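Local structure of proline iminopeptidase (Streptomyces halstedii, 3WMR) at residues 64-69 against 305-310. The protein probably releases N-terminal proline from peptides, as a peptidase S33 member, and is an amidohydrolase that interacts with polyketide substrates through a hydrophobic tunnel. Numbering follows the deposited sequence.
Sequences LAMTSL and EVMIDY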
ATOM      1  N   LEU A  64       8.798   6.581   3.017  1.00 27.59           N
ATOM      2  CA  LEU A  64      10.071   7.285   2.742  1.00 28.52           C
ATOM      3  C   LEU A  64      11.299   6.575   3.312  1.00 26.95           C
ATOM      4  O   LEU A  64      12.372   6.696   2.767  1.00 27.80           O
ATOM      5  CB  LEU A  64      10.035   8.738   3.240  1.00 29.46           C
ATOM      6  CG  LEU A  64       9.381   9.733   2.284  1.00 30.27           C
ATOM      7  CD1 LEU A  64       9.147  11.075   2.984  1.00 31.16           C
ATOM      8  CD2 LEU A  64      10.222   9.910   1.028  1.00 30.22           C
ATOM      9  N   ALA A  65      11.116   5.795   4.362  1.00 26.98           N
ATOM     10  CA  ALA A  65      12.157   4.900   4.884  1.00 27.10           C
ATOM     11  C   ALA A  65      12.843   4.037   3.832  1.00 27.34           C
ATOM     12  O   ALA A  65      14.023   3.710   3.949  1.00 28.38           O
ATOM     13  CB  ALA A  65      11.554   4.000   5.943  1.00 26.89           C
ATOM     14  N   MET A  66      12.105   3.667   2.796  1.00 26.75           N
ATOM     15  CA  MET A  66      12.619   2.770   1.773  1.00 26.75           C
ATOM     16  C   MET A  66      13.658   3.379   0.824  1.00 27.15           C
ATOM     17  O   MET A  66      14.166   2.691  -0.068  1.00 26.66           O
ATOM     18  CB  MET A  66      11.437   2.180   0.993  1.00 25.60           C
ATOM     19  CG  MET A  66      10.562   1.316   1.885  1.00 25.82           C
ATOM     20  SD  MET A  66       9.262   0.428   0.997  1.00 25.45           S
ATOM     21  CE  MET A  66      10.248  -0.513  -0.161  1.00 25.54           C
ATOM     22  N   THR A  67      13.977   4.661   1.001  1.00 28.24           N
ATOM     23  CA  THR A  67      15.184   5.235   0.384  1.00 28.63           C
ATOM     24  C   THR A  67      16.451   4.520   0.864  1.00 28.38           C
ATOM     25  O   THR A  67      17.487   4.643   0.239  1.00 29.50           O
ATOM     26  CB  THR A  67      15.340   6.737   0.679  1.00 29.51           C
ATOM     27  OG1 THR A  67      15.332   6.938   2.091  1.00 29.04           O
ATOM     28  CG2 THR A  67      14.202   7.551   0.041  1.00 29.93           C
ATOM     29  N   SER A  68      16.375   3.775   1.965  1.00 28.54           N
ATOM     30  CA  SER A  68      17.508   2.970   2.411  1.00 28.20           C
ATOM     31  C   SER A  68      18.005   2.021   1.328  1.00 27.84           C
ATOM     32  O   SER A  68      19.193   1.765   1.224  1.00 27.49           O
ATOM     33  CB  SER A  68      17.155   2.174   3.671  1.00 28.66           C
ATOM     34  OG  SER A  68      16.216   1.139   3.394  1.00 28.95           O
ATOM     35  N   LEU A  69      17.101   1.486   0.511  1.00 26.89           N
ATOM     36  CA  LEU A  69      17.515   0.581  -0.556  1.00 26.70           C
ATOM     37  C   LEU A  69      18.555   1.154  -1.528  1.00 27.27           C
ATOM     38  O   LEU A  69      19.338   0.387  -2.099  1.00 26.43           O
ATOM     39  CB  LEU A  69      16.288   0.067  -1.347  1.00 25.67           C
ATOM     40  CG  LEU A  69      15.153  -0.528  -0.507  1.00 25.02           C
ATOM     41  CD1 LEU A  69      13.977  -0.860  -1.417  1.00 24.46           C
ATOM     42  CD2 LEU A  69      15.595  -1.756   0.263  1.00 24.61           C
ATOM     43  N   GLU A 305      17.034  -5.667   5.121  1.00 33.25           N
ATOM     44  CA  GLU A 305      17.716  -6.930   4.825  1.00 34.38           C
ATOM     45  C   GLU A 305      16.854  -7.869   3.968  1.00 32.41           C
ATOM     46  O   GLU A 305      17.345  -8.496   3.030  1.00 31.06           O
ATOM     47  CB  GLU A 305      18.108  -7.662   6.112  1.00 38.35           C
ATOM     48  CG  GLU A 305      19.263  -7.035   6.883  1.00 42.33           C
ATOM     49  CD  GLU A 305      19.479  -7.661   8.260  1.00 46.49           C
ATOM     50  OE1 GLU A 305      18.690  -8.554   8.663  1.00 48.66           O
ATOM     51  OE2 GLU A 305      20.442  -7.250   8.952  1.00 48.79           O
ATOM     52  N   VAL A 306      15.573  -7.972   4.302  1.00 30.86           N
ATOM     53  CA  VAL A 306      14.683  -8.891   3.594  1.00 29.27           C
ATOM     54  C   VAL A 306      14.504  -8.426   2.155  1.00 27.29           C
ATOM     55  O   VAL A 306      14.655  -9.207   1.232  1.00 26.82           O
ATOM     56  CB  VAL A 306      13.330  -9.038   4.306  1.00 29.35           C
ATOM     57  CG1 VAL A 306      12.318  -9.769   3.417  1.00 28.99           C
ATOM     58  CG2 VAL A 306      13.512  -9.796   5.607  1.00 30.41           C
ATOM     59  N   MET A 307      14.248  -7.136   1.983  1.00 26.99           N
ATOM     60  CA  MET A 307      14.111  -6.544   0.667  1.00 26.11           C
ATOM     61  C   MET A 307      15.361  -6.711  -0.187  1.00 26.33           C
ATOM     62  O   MET A 307      15.286  -7.186  -1.318  1.00 24.84           O
ATOM     63  CB  MET A 307      13.736  -5.069   0.785  1.00 26.05           C
ATOM     64  CG  MET A 307      12.273  -4.833   1.134  1.00 26.39           C
ATOM     65  SD  MET A 307      11.139  -5.457  -0.135  1.00 26.09           S
ATOM     66  CE  MET A 307      11.589  -4.439  -1.529  1.00 25.63           C
ATOM     67  N   ILE A 308      16.520  -6.347   0.355  1.00 26.55           N
ATOM     68  CA  ILE A 308      17.760  -6.467  -0.409  1.00 28.00           C
ATOM     69  C   ILE A 308      18.026  -7.910  -0.849  1.00 28.65           C
ATOM     70  O   ILE A 308      18.434  -8.149  -1.993  1.00 27.15           O
ATOM     71  CB  ILE A 308      18.970  -5.928   0.385  1.00 29.30           C
ATOM     72  CG1 ILE A 308      18.832  -4.423   0.592  1.00 29.46           C
ATOM     73  CG2 ILE A 308      20.278  -6.242  -0.334  1.00 30.72           C
ATOM     74  CD1 ILE A 308      18.718  -3.614  -0.679  1.00 28.44           C
ATOM     75  N   ASP A 309      17.789  -8.862   0.059  1.00 30.39           N
ATOM     76  CA  ASP A 309      17.933 -10.295  -0.232  1.00 31.21           C
ATOM     77  C   ASP A 309      17.040 -10.727  -1.413  1.00 29.13           C
ATOM     78  O   ASP A 309      17.490 -11.408  -2.339  1.00 26.70           O
ATOM     79  CB  ASP A 309      17.602 -11.099   1.025  1.00 34.46           C
ATOM     80  CG  ASP A 309      17.924 -12.573   0.884  1.00 38.18           C
ATOM     81  OD1 ASP A 309      19.057 -12.964   1.251  1.00 41.95           O
ATOM     82  OD2 ASP A 309      17.049 -13.340   0.408  1.00 39.40           O
ATOM     83  N   TYR A 310      15.780 -10.304  -1.385  1.00 27.51           N
ATOM     84  CA  TYR A 310      14.857 -10.584  -2.484  1.00 25.00           C
ATOM     85  C   TYR A 310      15.328  -9.869  -3.759  1.00 24.52           C
ATOM     86  O   TYR A 310      15.418 -10.483  -4.836  1.00 22.76           O
ATOM     87  CB  TYR A 310      13.424 -10.140  -2.122  1.00 25.16           C
ATOM     88  CG  TYR A 310      12.524 -10.050  -3.331  1.00 24.47           C
ATOM     89  CD1 TYR A 310      11.966 -11.202  -3.889  1.00 24.63           C
ATOM     90  CD2 TYR A 310      12.284  -8.835  -3.957  1.00 23.54           C
ATOM     91  CE1 TYR A 310      11.173 -11.143  -5.023  1.00 24.49           C
ATOM     92  CE2 TYR A 310      11.495  -8.766  -5.090  1.00 24.05           C
ATOM     93  CZ  TYR A 310      10.940  -9.925  -5.626  1.00 24.62           C
ATOM     94  OH  TYR A 310      10.137  -9.858  -6.759  1.00 24.78           O
TER
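L69 meets M307 and I308 where the segment 64-69, 3-10 from 64 to 67, comes up beside the α-helical segment 305-310, the CA atoms of L69 and I308 lying 7.1 Å apart. The backbones stay apart and the side chains bridge the gap. Within 64-69 the chain is held by i to i+3 bonds, and the O of L64 takes both the N of T67 and, at 3.0 Å, its OG1.

Two of the three closest residue contacts are made by one methyl group, CD2 of L69. The leucine has CG beside its backbone N (chi1 -51°), and of its two branches it is CD2, rather than the extended CD1, that comes closest to the helix. There it touches two consecutive residues: CB of M307 at 3.8 Å and CD1 of I308, also at 3.8 Å. I308 and L69 run past one another in opposite directions, whereas M307 lies aslant to the leucine. M307 is folded at chi2 and chi3 (both -63°), which curls its CE back toward the CE of M66, and the two thioether methyls end 4.4 Å apart, a looser touch. Both methionines also rest on F123 of the central strand 120-125, and M307 reaches M259 of strand 258-263; L69 further packs on H304 and L311. A polar link borders this apolar patch, S68 OG hydrogen-bonding to ND1 of H304.

The whole illustrates packing in an α/β-hydrolase fold: the C-terminal helix 300-312 lies against the loop between strands 49-52 and 76-80 in a buried contact, with M66 about 11 Å, side chain to side chain, from the predicted nucleophile S126.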